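MGS-M5 (PDB 4Q3N) probably catalyses the NAD-dependent interconversion of L-lactate and pyruvate, as an L-lactate dehydrogenase of deep-sea metagenomic origin. Local coordinates at residues Y66-A72 with N106-F112; D178-W184 with I212-R217; Y18-M22 with L238-T242; H138-I142 with L277-V282. One frame throughout, in Å; residues are numbered along the deposited sequence. Where two conformers were deposited one is given.

Contact 1: residues Y66-A72 with N106-F112; sequences YKDCKDA and NIMSSGF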
# COMPACT_ATOMS: atom_id res chain seq x y z
N TYR A 66 -22.19 -19.28 -13.06
CA TYR A 66 -21.55 -20.27 -12.21
C TYR A 66 -20.34 -20.90 -12.88
O TYR A 66 -19.38 -21.26 -12.21
CB TYR A 66 -22.57 -21.34 -11.77
CG TYR A 66 -23.37 -20.83 -10.59
CD1 TYR A 66 -22.77 -20.69 -9.35
CD2 TYR A 66 -24.70 -20.44 -10.73
CE1 TYR A 66 -23.47 -20.21 -8.27
CE2 TYR A 66 -25.43 -19.96 -9.64
CZ TYR A 66 -24.80 -19.86 -8.41
OH TYR A 66 -25.47 -19.37 -7.33
N LYS A 67 -20.38 -21.02 -14.21
CA LYS A 67 -19.23 -21.58 -14.92
C LYS A 67 -17.95 -20.78 -14.67
O LYS A 67 -16.84 -21.33 -14.76
CB LYS A 67 -19.52 -21.70 -16.43
CG LYS A 67 -19.66 -20.38 -17.18
CD LYS A 67 -19.92 -20.65 -18.69
CE LYS A 67 -20.14 -19.35 -19.49
NZ LYS A 67 -18.98 -18.40 -19.39
N ASP A 68 -18.05 -19.49 -14.36
CA ASP A 68 -16.83 -18.74 -14.00
C ASP A 68 -16.16 -19.18 -12.71
O ASP A 68 -15.05 -18.73 -12.43
CB ASP A 68 -17.13 -17.24 -13.89
CG ASP A 68 -17.53 -16.67 -15.23
OD1 ASP A 68 -16.71 -16.78 -16.17
OD2 ASP A 68 -18.68 -16.22 -15.35
N CYS A 69 -16.80 -20.05 -11.94
CA CYS A 69 -16.22 -20.54 -10.70
C CYS A 69 -15.13 -21.55 -10.97
O CYS A 69 -14.37 -21.89 -10.06
CB CYS A 69 -17.28 -21.18 -9.80
SG CYS A 69 -18.41 -19.95 -9.11
N LYS A 70 -15.08 -22.07 -12.19
CA LYS A 70 -14.31 -23.29 -12.44
C LYS A 70 -12.85 -23.14 -11.98
O LYS A 70 -12.32 -24.04 -11.33
CB LYS A 70 -14.31 -23.64 -13.92
CG LYS A 70 -13.42 -24.86 -14.26
CD LYS A 70 -13.57 -25.26 -15.73
CE LYS A 70 -12.57 -26.37 -16.08
NZ LYS A 70 -13.07 -27.24 -17.17
N ASP A 71 -12.24 -21.99 -12.26
CA ASP A 71 -10.84 -21.78 -11.88
C ASP A 71 -10.71 -20.67 -10.84
O ASP A 71 -9.68 -20.02 -10.77
CB ASP A 71 -10.03 -21.42 -13.13
CG ASP A 71 -10.68 -20.30 -13.92
OD1 ASP A 71 -11.88 -19.94 -13.61
OD2 ASP A 71 -10.01 -19.78 -14.85
N ALA A 72 -11.77 -20.39 -10.10
CA ALA A 72 -11.70 -19.42 -9.00
C ALA A 72 -10.96 -20.05 -7.82
O ALA A 72 -11.11 -21.24 -7.57
CB ALA A 72 -13.08 -18.98 -8.59
N ASN A 106 -24.55 -25.53 -7.59
CA ASN A 106 -24.22 -24.81 -8.83
C ASN A 106 -22.71 -24.50 -8.91
O ASN A 106 -22.10 -24.60 -10.00
CB ASN A 106 -25.05 -23.52 -8.91
CG ASN A 106 -26.52 -23.82 -9.30
OD1 ASN A 106 -26.74 -24.74 -10.04
ND2 ASN A 106 -27.47 -23.07 -8.78
N ILE A 107 -22.12 -24.11 -7.78
CA ILE A 107 -20.66 -23.86 -7.77
C ILE A 107 -19.90 -25.14 -8.11
O ILE A 107 -19.00 -25.14 -8.96
CB ILE A 107 -20.16 -23.34 -6.41
CG1 ILE A 107 -20.73 -21.94 -6.09
CG2 ILE A 107 -18.58 -23.29 -6.38
CD1 ILE A 107 -20.53 -21.58 -4.64
N MET A 108 -20.29 -26.26 -7.47
CA MET A 108 -19.54 -27.50 -7.67
C MET A 108 -19.71 -28.03 -9.09
O MET A 108 -18.77 -28.64 -9.60
CB MET A 108 -19.94 -28.57 -6.65
CG MET A 108 -19.73 -28.12 -5.19
SD MET A 108 -18.07 -27.43 -4.84
CE MET A 108 -17.11 -28.92 -5.14
N SER A 109 -20.86 -27.79 -9.72
CA SER A 109 -21.13 -28.21 -11.10
C SER A 109 -20.11 -27.62 -12.07
O SER A 109 -19.87 -28.16 -13.15
CB SER A 109 -22.55 -27.79 -11.55
OG SER A 109 -22.66 -26.38 -11.77
N SER A 110 -19.53 -26.47 -11.71
CA SER A 110 -18.63 -25.81 -12.64
C SER A 110 -17.28 -26.53 -12.77
O SER A 110 -16.52 -26.25 -13.68
CB SER A 110 -18.37 -24.36 -12.19
OG SER A 110 -17.54 -24.35 -11.04
N GLY A 111 -16.96 -27.41 -11.81
CA GLY A 111 -15.63 -27.99 -11.74
C GLY A 111 -14.75 -27.31 -10.70
O GLY A 111 -13.59 -27.68 -10.52
N PHE A 112 -15.30 -26.29 -10.04
CA PHE A 112 -14.61 -25.55 -8.99
C PHE A 112 -13.92 -26.48 -8.00
O PHE A 112 -14.49 -27.49 -7.60
CB PHE A 112 -15.64 -24.71 -8.23
CG PHE A 112 -15.11 -24.09 -6.96
CD1 PHE A 112 -14.34 -22.96 -6.99
CD2 PHE A 112 -15.44 -24.63 -5.72
CE1 PHE A 112 -13.90 -22.35 -5.81
CE2 PHE A 112 -15.00 -24.03 -4.54
CZ PHE A 112 -14.24 -22.89 -4.59
O HOH W 1 -28.07 -20.18 -7.45

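Contact 2: residues D178-W184 with I212-R217; sequences DSEFVCW and IYLKVR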
# COMPACT_ATOMS: atom_id res chain seq x y z
N ASP A 178 -26.02 -14.47 19.61
CA ASP A 178 -26.28 -14.13 21.01
C ASP A 178 -25.44 -14.92 22.00
O ASP A 178 -25.23 -14.47 23.12
CB ASP A 178 -27.77 -14.33 21.37
CG ASP A 178 -28.72 -13.38 20.60
OD1 ASP A 178 -28.28 -12.29 20.15
OD2 ASP A 178 -29.91 -13.73 20.45
N SER A 179 -24.95 -16.10 21.60
CA SER A 179 -24.18 -16.94 22.53
C SER A 179 -22.65 -16.80 22.38
O SER A 179 -21.89 -17.50 23.04
CB SER A 179 -24.63 -18.42 22.40
OG SER A 179 -24.00 -19.06 21.28
N GLU A 180 -22.17 -15.86 21.57
CA GLU A 180 -20.73 -15.60 21.53
C GLU A 180 -20.20 -15.11 22.87
O GLU A 180 -20.92 -14.62 23.69
CB GLU A 180 -20.37 -14.55 20.51
CG GLU A 180 -20.90 -13.17 20.91
CD GLU A 180 -20.87 -12.21 19.75
OE1 GLU A 180 -20.63 -12.70 18.63
OE2 GLU A 180 -21.09 -11.01 19.95
N PHE A 181 -18.90 -15.19 23.06
CA PHE A 181 -18.37 -14.79 24.35
C PHE A 181 -16.92 -14.33 24.17
O PHE A 181 -16.27 -14.66 23.16
CB PHE A 181 -18.44 -15.95 25.37
CG PHE A 181 -17.56 -17.14 24.99
CD1 PHE A 181 -18.05 -18.11 24.11
CD2 PHE A 181 -16.26 -17.27 25.48
CE1 PHE A 181 -17.25 -19.18 23.72
CE2 PHE A 181 -15.45 -18.33 25.12
CZ PHE A 181 -15.94 -19.31 24.24
N VAL A 182 -16.41 -13.55 25.11
CA VAL A 182 -15.04 -13.07 25.03
C VAL A 182 -14.14 -14.07 25.68
O VAL A 182 -14.41 -14.54 26.77
CB VAL A 182 -14.82 -11.73 25.76
CG1 VAL A 182 -13.38 -11.21 25.53
CG2 VAL A 182 -15.84 -10.70 25.38
N CYS A 183 -13.03 -14.38 25.04
CA CYS A 183 -12.04 -15.20 25.71
C CYS A 183 -11.09 -14.27 26.49
O CYS A 183 -10.03 -13.86 25.98
CB CYS A 183 -11.29 -16.05 24.66
SG CYS A 183 -10.03 -17.07 25.38
N TRP A 184 -11.48 -13.88 27.70
CA TRP A 184 -10.61 -12.98 28.48
C TRP A 184 -9.35 -13.67 29.01
O TRP A 184 -8.41 -12.98 29.35
CB TRP A 184 -11.38 -12.37 29.66
CG TRP A 184 -12.51 -11.39 29.25
CD1 TRP A 184 -13.87 -11.50 29.52
CD2 TRP A 184 -12.35 -10.16 28.56
NE1 TRP A 184 -14.54 -10.42 29.01
CE2 TRP A 184 -13.65 -9.58 28.41
CE3 TRP A 184 -11.23 -9.49 28.03
CZ2 TRP A 184 -13.85 -8.35 27.78
CZ3 TRP A 184 -11.43 -8.27 27.37
CH2 TRP A 184 -12.74 -7.72 27.24
N ILE A 212 -17.93 -3.94 27.78
CA ILE A 212 -17.40 -4.15 26.44
C ILE A 212 -18.04 -5.38 25.78
O ILE A 212 -18.40 -5.34 24.59
CB ILE A 212 -15.82 -4.30 26.47
CG1 ILE A 212 -15.22 -2.92 26.80
CG2 ILE A 212 -15.31 -4.86 25.15
CD1 ILE A 212 -13.64 -2.91 27.17
N TYR A 213 -18.20 -6.47 26.54
CA TYR A 213 -18.89 -7.64 26.00
C TYR A 213 -20.30 -7.26 25.53
O TYR A 213 -20.71 -7.60 24.42
CB TYR A 213 -18.92 -8.78 27.04
CG TYR A 213 -20.04 -9.82 26.82
CD1 TYR A 213 -19.97 -10.80 25.82
CD2 TYR A 213 -21.15 -9.79 27.63
CE1 TYR A 213 -21.06 -11.74 25.66
CE2 TYR A 213 -22.19 -10.68 27.48
CZ TYR A 213 -22.15 -11.64 26.50
OH TYR A 213 -23.26 -12.48 26.41
N LEU A 214 -21.03 -6.52 26.36
CA LEU A 214 -22.39 -6.08 25.99
C LEU A 214 -22.37 -5.24 24.73
O LEU A 214 -23.20 -5.44 23.83
CB LEU A 214 -23.02 -5.31 27.14
CG LEU A 214 -23.23 -6.11 28.44
CD1 LEU A 214 -23.93 -5.33 29.58
CD2 LEU A 214 -23.99 -7.38 28.14
N LYS A 215 -21.40 -4.33 24.63
CA LYS A 215 -21.28 -3.49 23.42
C LYS A 215 -21.06 -4.34 22.19
O LYS A 215 -21.60 -4.09 21.11
CB LYS A 215 -20.08 -2.50 23.55
CG LYS A 215 -20.31 -1.31 24.45
CD LYS A 215 -21.36 -0.37 23.83
CE LYS A 215 -20.85 0.23 22.49
NZ LYS A 215 -19.61 1.09 22.58
N VAL A 216 -20.19 -5.32 22.33
CA VAL A 216 -19.93 -6.21 21.20
C VAL A 216 -21.19 -7.00 20.82
O VAL A 216 -21.54 -7.11 19.64
CB VAL A 216 -18.76 -7.17 21.51
CG1 VAL A 216 -18.64 -8.29 20.45
CG2 VAL A 216 -17.46 -6.39 21.61
N ARG A 217 -21.88 -7.55 21.83
CA ARG A 217 -23.14 -8.25 21.63
C ARG A 217 -24.21 -7.44 20.88
O ARG A 217 -24.93 -7.98 20.04
CB ARG A 217 -23.75 -8.66 22.99
CG ARG A 217 -23.14 -9.85 23.69
CD ARG A 217 -23.85 -11.18 23.35
NE ARG A 217 -25.28 -11.07 23.10
CZ ARG A 217 -26.23 -11.31 24.01
NH1 ARG A 217 -25.92 -11.65 25.25
NH2 ARG A 217 -27.51 -11.18 23.66
O HOH W 2 -27.84 -9.61 21.01
O HOH W 3 -25.25 -10.79 19.53

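Contact 3: residues Y18-M22 with L238-T242; sequences YAYAM and LVRIT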
# COMPACT_ATOMS: atom_id res chain seq x y z
N TYR A 18 -17.58 -5.84 0.44
CA TYR A 18 -16.42 -6.72 0.33
C TYR A 18 -15.67 -6.49 -1.01
O TYR A 18 -14.43 -6.24 -1.02
CB TYR A 18 -16.88 -8.18 0.44
CG TYR A 18 -15.83 -9.21 0.02
CD1 TYR A 18 -14.55 -9.24 0.60
CD2 TYR A 18 -16.13 -10.17 -0.93
CE1 TYR A 18 -13.58 -10.23 0.21
CE2 TYR A 18 -15.19 -11.18 -1.31
CZ TYR A 18 -13.93 -11.20 -0.72
OH TYR A 18 -13.02 -12.17 -1.10
N ALA A 19 -16.39 -6.54 -2.12
CA ALA A 19 -15.77 -6.32 -3.42
C ALA A 19 -15.10 -4.92 -3.49
O ALA A 19 -13.95 -4.82 -3.94
CB ALA A 19 -16.78 -6.48 -4.53
N TYR A 20 -15.80 -3.89 -3.02
CA TYR A 20 -15.25 -2.54 -3.15
C TYR A 20 -14.00 -2.42 -2.29
O TYR A 20 -13.05 -1.73 -2.66
CB TYR A 20 -16.24 -1.51 -2.69
CG TYR A 20 -15.95 -0.05 -3.02
CD1 TYR A 20 -15.63 0.38 -4.33
CD2 TYR A 20 -16.13 0.90 -2.05
CE1 TYR A 20 -15.50 1.75 -4.60
CE2 TYR A 20 -16.01 2.27 -2.32
CZ TYR A 20 -15.72 2.66 -3.59
OH TYR A 20 -15.66 4.01 -3.79
N ALA A 21 -14.05 -3.00 -1.09
CA ALA A 21 -12.88 -2.94 -0.21
C ALA A 21 -11.68 -3.63 -0.87
O ALA A 21 -10.54 -3.11 -0.80
CB ALA A 21 -13.21 -3.57 1.20
N MET A 22 -11.93 -4.76 -1.54
CA MET A 22 -10.85 -5.45 -2.29
C MET A 22 -10.28 -4.61 -3.41
O MET A 22 -9.06 -4.61 -3.62
CB MET A 22 -11.33 -6.78 -2.89
CG MET A 22 -11.38 -7.88 -1.79
SD MET A 22 -11.27 -9.50 -2.52
CE MET A 22 -12.82 -9.50 -3.36
N LEU A 238 -13.96 -9.82 5.66
CA LEU A 238 -13.86 -10.76 4.53
C LEU A 238 -12.57 -10.49 3.69
O LEU A 238 -11.93 -11.44 3.18
CB LEU A 238 -15.08 -10.68 3.62
CG LEU A 238 -16.40 -11.15 4.28
CD1 LEU A 238 -17.69 -10.77 3.47
CD2 LEU A 238 -16.33 -12.69 4.57
N VAL A 239 -12.24 -9.22 3.52
CA VAL A 239 -10.98 -8.90 2.83
C VAL A 239 -9.80 -9.51 3.57
O VAL A 239 -8.89 -10.13 2.97
CB VAL A 239 -10.78 -7.38 2.70
CG1 VAL A 239 -9.32 -7.11 2.15
CG2 VAL A 239 -11.86 -6.85 1.75
N ARG A 240 -9.82 -9.38 4.89
CA ARG A 240 -8.67 -9.85 5.66
C ARG A 240 -8.53 -11.34 5.58
O ARG A 240 -7.40 -11.87 5.49
CB ARG A 240 -8.79 -9.45 7.13
CG ARG A 240 -7.48 -9.66 7.93
CD ARG A 240 -6.34 -8.70 7.34
NE ARG A 240 -5.00 -9.03 7.82
CZ ARG A 240 -4.24 -10.05 7.39
NH1 ARG A 240 -4.71 -10.92 6.50
NH2 ARG A 240 -3.02 -10.21 7.89
N ILE A 241 -9.66 -12.05 5.61
CA ILE A 241 -9.64 -13.51 5.46
C ILE A 241 -9.10 -13.87 4.08
O ILE A 241 -8.23 -14.73 3.94
CB ILE A 241 -11.04 -14.12 5.66
CG1 ILE A 241 -11.47 -13.95 7.15
CG2 ILE A 241 -11.05 -15.59 5.26
CD1 ILE A 241 -13.04 -14.06 7.39
N THR A 242 -9.59 -13.16 3.07
CA THR A 242 -9.14 -13.39 1.69
C THR A 242 -7.62 -13.18 1.55
O THR A 242 -6.91 -13.93 0.87
CB THR A 242 -9.90 -12.44 0.74
OG1 THR A 242 -11.33 -12.70 0.89
CG2 THR A 242 -9.48 -12.69 -0.72

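Contact 4: residues H138-I142 with L277-V282; sequences HSRVI and LNKDGV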
# COMPACT_ATOMS: atom_id res chain seq x y z
N HIS A 138 -13.30 -30.28 4.98
CA HIS A 138 -13.72 -29.16 5.81
C HIS A 138 -12.62 -28.11 5.91
O HIS A 138 -12.91 -26.97 6.24
CB HIS A 138 -14.14 -29.62 7.20
CG HIS A 138 -13.16 -30.53 7.86
ND1 HIS A 138 -12.15 -30.05 8.68
CD2 HIS A 138 -13.01 -31.87 7.82
CE1 HIS A 138 -11.43 -31.08 9.12
NE2 HIS A 138 -11.93 -32.19 8.61
N SER A 139 -11.36 -28.45 5.60
CA SER A 139 -10.32 -27.37 5.68
C SER A 139 -10.47 -26.33 4.53
O SER A 139 -9.78 -25.31 4.52
CB SER A 139 -8.91 -27.97 5.63
OG SER A 139 -8.73 -28.70 4.42
N ARG A 140 -11.29 -26.67 3.54
CA ARG A 140 -11.52 -25.83 2.34
C ARG A 140 -12.86 -25.12 2.39
O ARG A 140 -13.28 -24.49 1.41
CB ARG A 140 -11.51 -26.69 1.08
CG ARG A 140 -10.35 -27.69 1.06
CD ARG A 140 -9.07 -27.07 0.48
NE ARG A 140 -9.20 -26.74 -0.94
CZ ARG A 140 -8.32 -26.00 -1.61
NH1 ARG A 140 -7.22 -25.56 -0.98
NH2 ARG A 140 -8.49 -25.74 -2.91
N VAL A 141 -13.58 -25.29 3.48
CA VAL A 141 -14.87 -24.55 3.61
C VAL A 141 -14.90 -23.86 4.95
O VAL A 141 -14.75 -24.51 5.99
CB VAL A 141 -16.11 -25.49 3.51
CG1 VAL A 141 -17.44 -24.69 3.73
CG2 VAL A 141 -16.11 -26.20 2.16
N ILE A 142 -15.06 -22.54 4.94
CA ILE A 142 -15.08 -21.79 6.17
C ILE A 142 -16.20 -20.78 6.15
O ILE A 142 -16.78 -20.46 5.09
CB ILE A 142 -13.71 -21.04 6.40
CG1 ILE A 142 -13.40 -20.12 5.22
CG2 ILE A 142 -12.60 -22.05 6.57
CD1 ILE A 142 -12.14 -19.24 5.42
N LEU A 277 -4.83 -19.72 8.67
CA LEU A 277 -5.19 -19.67 7.24
C LEU A 277 -3.98 -19.49 6.33
O LEU A 277 -3.12 -18.64 6.58
CB LEU A 277 -6.14 -18.51 6.98
CG LEU A 277 -7.56 -18.72 7.52
CD1 LEU A 277 -8.35 -17.40 7.45
CD2 LEU A 277 -8.24 -19.76 6.62
N ASN A 278 -3.93 -20.25 5.24
CA ASN A 278 -2.87 -20.05 4.26
C ASN A 278 -3.50 -20.39 2.89
O ASN A 278 -4.72 -20.50 2.78
CB ASN A 278 -1.63 -20.91 4.61
CG ASN A 278 -1.89 -22.40 4.52
OD1 ASN A 278 -2.72 -22.84 3.75
ND2 ASN A 278 -1.15 -23.21 5.32
N LYS A 279 -2.70 -20.57 1.85
CA LYS A 279 -3.23 -20.68 0.48
C LYS A 279 -4.07 -21.92 0.29
O LYS A 279 -4.85 -22.04 -0.66
CB LYS A 279 -2.08 -20.71 -0.54
CG LYS A 279 -1.26 -21.99 -0.51
CD LYS A 279 -0.12 -21.89 -1.53
CE LYS A 279 0.87 -23.03 -1.33
NZ LYS A 279 0.23 -24.35 -1.66
N ASP A 280 -3.88 -22.86 1.19
CA ASP A 280 -4.59 -24.18 1.07
C ASP A 280 -5.87 -24.20 1.90
O ASP A 280 -6.58 -25.21 1.89
CB ASP A 280 -3.70 -25.32 1.54
CG ASP A 280 -2.43 -25.45 0.70
OD1 ASP A 280 -2.56 -25.42 -0.54
OD2 ASP A 280 -1.33 -25.55 1.30
N GLY A 281 -6.15 -23.11 2.62
CA GLY A 281 -7.33 -23.04 3.49
C GLY A 281 -6.94 -23.11 4.97
O GLY A 281 -6.00 -22.45 5.39
N VAL A 282 -7.61 -23.94 5.76
CA VAL A 282 -7.35 -24.00 7.19
C VAL A 282 -6.20 -25.00 7.49
O VAL A 282 -6.36 -26.19 7.31
CB VAL A 282 -8.62 -24.45 7.99
CG1 VAL A 282 -8.30 -24.50 9.49
CG2 VAL A 282 -9.73 -23.43 7.74
O HOH W 4 -6.58 -27.57 3.19
O HOH W 5 -5.35 -24.02 -2.86

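Contact 1: residues Y66-A72 with N106-F112
Tyr66 lays one face of its ring on the side chain of Asn106: CB of Asn106 sits 3.4 Å from the centroid of the Tyr66 ring and only 3° off its normal, a CH-pi contact almost exactly over the middle. The amide of Asn106 does not lie flat on the ring but is turned 39° from it. ND2 of Asn106 donates to water 1, which also hydrogen-bonds OH of Tyr66 and so bridges the outer ends of the two side chains. Beside this pair, CE1 of Tyr66 brushes CG1 of Ile107 at 3.9 Å. The setting is the NAD-binding Rossmann domain, where the loop between strands 60-63 and 74-77 packs on the C-terminal end of helix 89-109; Tyr66 also touches a bound glycerol. Ser110 comes next, its CB 3.3 Å from Tyr66 O. With chi1 at 72°, its hydroxyl turns back to donate to Ile107 O at 2.7 Å, in the carbonyl plane, while accepting from Phe112 N in an ST turn. The same OG lies 3.4 Å from Cys69 CB. Gly111, with positive phi, takes the chain out of the helix. Beyond it Phe112 turns a ring edge to the loop, its CD1 3.3 Å from Cys69 O, which lies in the ring plane.

Contact 2: residues D178-W184 with I212-R217
Tyr213 swings its ring toward Glu180 because its CG stands opposite the backbone N (chi1 158°), while Arg217 doubles back through bends at chi2 (-92°) and chi3 (-33°), bringing its guanidinium over Asp178. These are parts of the alpha/beta C-terminal domain of the lactate/malate dehydrogenase family: helix 206-227 packs on the segment leading into and through edge strand 181-182. Asp178 and Ser179 belong to the His-Gly-Asp-Ser run that in lactate dehydrogenases carries the active-site histidine. Arg217 takes Asp178 O over one face of its guanidinium, 3.4 Å from NE, at an angle too poor for a hydrogen bond. Its salt bridge from NH2 to Asp178 OD1 is long, at 3.8 Å, and water 2 helps to span the gap, accepting from that NH2 and lying within hydrogen-bonding distance of that OD1. A bond within the helix helps to fix the rotation of the group: NH1 of Arg217 donates to OH of Tyr213 at 3.0 Å, close to the guanidinium plane, while CG of Arg217 rests over the Tyr213 ring. The edge of that ring meets the strand, with CE1 of Tyr213 3.5 Å from Glu180 O. Glu180 lays its extended chain toward the helix, and OE2 comes to 3.7 Å from Val216 CG1. Further along, the side chains of Val182 and Tyr213 run past each other in opposite directions, with CG2 of Val182 4.0 Å from CB of Tyr213. Trp184, whose ring face carries Val182 CG1, turns its edge to the helix, where its CH2 lies 4.4 Å from Ile212 CG2.

Contact 3: residues Y18-M22 with L238-T242
Val239 is the bump here: its CG2 pushes into a hollow walled by Ala21 CB at 3.6 Å, Met22 CG at 3.7 Å and Tyr18 CD1 at 3.8 Å. The small Ala21 forms one wall; the two helix segments cross at -58° with axes 9.8 Å apart. In the other direction Tyr18 reaches across. Its CG is turned opposite the backbone N (chi1 167°), which carries the ring across to helix 232-246, where CD1 of Tyr18 presses on Leu238 CB at a close 3.4 Å and the ring edge runs along the backbone at Val239. Met22 completes the packing by folding its CE over a face of the Tyr18 ring, its chain crossing that of Thr242 at about a right angle, with SD near Thr242 CG2. Helix 13-25 begins within the glycine-rich run that fits the Rossmann nucleotide-binding pattern, while helix 232-246 belongs to the C-terminal domain, so this buried packing joins the two domains of the chain. A second subunit lies close by, packing its Asn24 on Ala21. At the end of the ring the OH of Tyr18 donates to Thr242 OG1 at 2.7 Å, and OG1 donates in turn to Leu238 O, also at 2.7 Å. That carbonyl accepts Thr242 N as well, from the opposite face of its plane. Both hydroxyls are thus satisfied in an apolar setting, and such a relay of donors would probably strengthen each link.

Contact 4: residues H138-I142 with L277-V282
Val282 N donates to Ser139 O at 2.9 Å, nearly straight at 167° and in the carbonyl plane, joining the 3-10 turn ahead of strand 141-143 to the start of strand 281-285. Just before it, the type I turn Asn278 to Gly281 closes a beta hairpin, and Gly281, lacking a side chain, lets Ser139 O approach its CA in a 3.5 Å C-H...O contact. Arg140 points its CB away, yet bends at chi2 and chi3 (-86° and -67°) to bring NH1 back to Asp280 O at 3.0 Å. The oxygen lies near the guanidinium plane, but NH1 stands well above the carbonyl plane, off its lone pairs. Water 4 also donates to Asp280 O and hydrogen-bonds Ser139 OG, which also hydrogen-bonds His137 ND1; water 5 links Arg140 NH1 to Lys279 O. An Asx turn lies at the hairpin tip, with Asn278 OD1 accepting from Asp280 N. On the apolar side Ile142 CG2 is pressed to 3.4 Å from Val282 CG2, tighter than usual, and CD1 of Ile142 lies 4.1 Å from Leu277 CD2. Strand 141-143 is an edge strand of the parallel Rossmann sheet in this chain, hydrogen-bonded to strand 115-118, and here the hairpin of the C-terminal domain meets it; Ile142 and Leu277 both pack on Ile255 of strand 251-258 and on Ile241 of helix 232-246.

In the fold
From the N terminus, helix 13-25 supplies the first half of contact 3, which stays open for over two hundred residues. Contact 1 opens and closes inside that loop, wholly within the NAD-binding domain. Contact 4 then opens at strand 141-143, and contact 2 forms and closes within the C-terminal domain, nested in the loops of both contact 3 and contact 4. Helix 232-246 closes contact 3, and the hairpin at 277-282 closes contact 4, so these two cross. Both tie one domain to the other, and the two contacts touch each other. Contacts 1 and 2 lie on opposite sides of the chain's centre, their centres about 37 Å apart.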